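Local coordinates for cytidylyltransferase (Leptospira borgpetersenii serovar Hardjo-bovis, PDB 6OEW), which probably transfers a cytidylyl group from CTP to an acceptor in a metal-dependent reaction, at residues L199-D202 against D206-T209. Residues are numbered along the deposited sequence; the frame is centred on the assembly and turned at random. Where two conformers were deposited one is given.
Sequences LTID and DYET
The backbone N-H of D202 donates to the carboxylate of D206, with 2.8 Å from D202 N to D206 OD2 and an angle of 155° at the hydrogen; OD2 receives it on its anti lone pair. A side chain from the first turn of a helix here holds the backbone of the loop that leads into it. A water donates to the same D206 OD2 (2.6 Å) and to D202 OD2 (3.0 Å), bridging two carboxylates whose OD2 atoms are 4.5 Å apart. With CG beside its backbone N (chi1 -73°), the D206 side chain reaches back to the loop, where OD2 also lies 3.1 Å from T200 O, an acceptor it cannot bond; N240 binds its OD1. Beside this polar link, I201 CD1 lies 3.7 Å from Y207 CB, the two side chains running alongside in the same direction. L199 CD2 makes a looser contact with T209 CG2 at 4.3 Å.

Further out, K27 forms a salt bridge with D202 OD1, the D202 side chain lies about 4 Å from the bound magnesium ion, and T200 OG1 is hydrogen-bonded to D108 O. The contact thus closes the loop between strand 185-187 and helix 204-214 of this GT-A-type fold, while L199 also packs against helix 224-233.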
loop_
_atom_site.group_PDB
_atom_site.type_symbol
_atom_site.label_atom_id
_atom_site.label_comp_id
_atom_site.label_asym_id
_atom_site.label_seq_id
_atom_site.Cartn_x
_atom_site.Cartn_y
_atom_site.Cartn_z
ATOM N N LEU A 199 -5.363 7.819 7.767
ATOM C CA LEU A 199 -5.691 8.136 6.384
ATOM C C LEU A 199 -5.859 6.866 5.558
ATOM O O LEU A 199 -5.694 6.880 4.334
ATOM C CB LEU A 199 -4.623 9.072 5.794
ATOM C CG LEU A 199 -4.556 10.416 6.543
ATOM C CD1 LEU A 199 -3.394 11.284 6.078
ATOM C CD2 LEU A 199 -5.875 11.173 6.417
ATOM N N THR A 200 -6.190 5.765 6.208
ATOM C CA THR A 200 -6.576 4.550 5.518
ATOM C C THR A 200 -8.103 4.483 5.495
ATOM O O THR A 200 -8.781 5.262 6.182
ATOM C CB THR A 200 -5.948 3.341 6.219
ATOM O OG1 THR A 200 -6.294 2.137 5.533
ATOM C CG2 THR A 200 -6.377 3.287 7.659
ATOM N N ILE A 201 -8.651 3.623 4.638
ATOM C CA ILE A 201 -10.109 3.525 4.516
ATOM C C ILE A 201 -10.551 2.144 4.990
ATOM O O ILE A 201 -10.306 1.119 4.337
ATOM C CB ILE A 201 -10.606 3.834 3.095
ATOM C CG1 ILE A 201 -12.131 3.659 3.046
ATOM C CG2 ILE A 201 -9.869 2.995 2.020
ATOM C CD1 ILE A 201 -12.794 4.530 2.034
ATOM N N ASP A 202 -11.178 2.130 6.161
ATOM C CA ASP A 202 -11.803 0.960 6.729
ATOM C C ASP A 202 -13.211 1.231 7.232
ATOM O O ASP A 202 -13.934 0.271 7.496
ATOM C CB ASP A 202 -10.975 0.411 7.894
ATOM C CG ASP A 202 -9.679 -0.220 7.443
ATOM O OD1 ASP A 202 -9.724 -1.167 6.615
ATOM O OD2 ASP A 202 -8.625 0.240 7.933
ATOM N N ASP A 206 -13.703 7.120 7.873
ATOM C CA ASP A 206 -12.442 7.270 7.141
ATOM C C ASP A 206 -12.696 7.896 5.781
ATOM O O ASP A 206 -11.981 8.812 5.347
ATOM C CB ASP A 206 -11.772 5.912 6.929
ATOM C CG ASP A 206 -11.163 5.332 8.187
ATOM O OD1 ASP A 206 -10.947 6.058 9.178
ATOM O OD2 ASP A 206 -10.900 4.114 8.169
ATOM N N TYR A 207 -13.683 7.347 5.072
ATOM C CA TYR A 207 -14.089 7.820 3.758
ATOM C C TYR A 207 -14.419 9.304 3.780
ATOM O O TYR A 207 -14.004 10.051 2.887
ATOM C CB TYR A 207 -15.297 6.994 3.297
ATOM C CG TYR A 207 -15.845 7.278 1.914
ATOM C CD1 TYR A 207 -15.002 7.360 0.797
ATOM C CD2 TYR A 207 -17.207 7.414 1.718
ATOM C CE1 TYR A 207 -15.534 7.608 -0.483
ATOM C CE2 TYR A 207 -17.741 7.641 0.467
ATOM C CZ TYR A 207 -16.910 7.735 -0.636
ATOM O OH TYR A 207 -17.487 7.978 -1.875
ATOM N N GLU A 208 -15.224 9.740 4.753
ATOM C CA GLU A 208 -15.593 11.151 4.849
ATOM C C GLU A 208 -14.360 12.018 5.061
ATOM O O GLU A 208 -14.233 13.099 4.473
ATOM C CB GLU A 208 -16.573 11.358 6.006
ATOM C CG GLU A 208 -17.894 10.582 5.885
ATOM C CD GLU A 208 -18.767 10.668 7.139
ATOM O OE1 GLU A 208 -18.266 11.047 8.219
ATOM O OE2 GLU A 208 -19.964 10.351 7.042
ATOM N N THR A 209 -13.459 11.561 5.933
ATOM C CA THR A 209 -12.186 12.249 6.170
ATOM C C THR A 209 -11.378 12.371 4.884
ATOM O O THR A 209 -10.864 13.450 4.546
ATOM C CB THR A 209 -11.377 11.472 7.218
ATOM O OG1 THR A 209 -12.101 11.445 8.455
ATOM C CG2 THR A 209 -9.969 12.106 7.438
HETATM O O HOH W 1 -8.969 2.861 9.300
#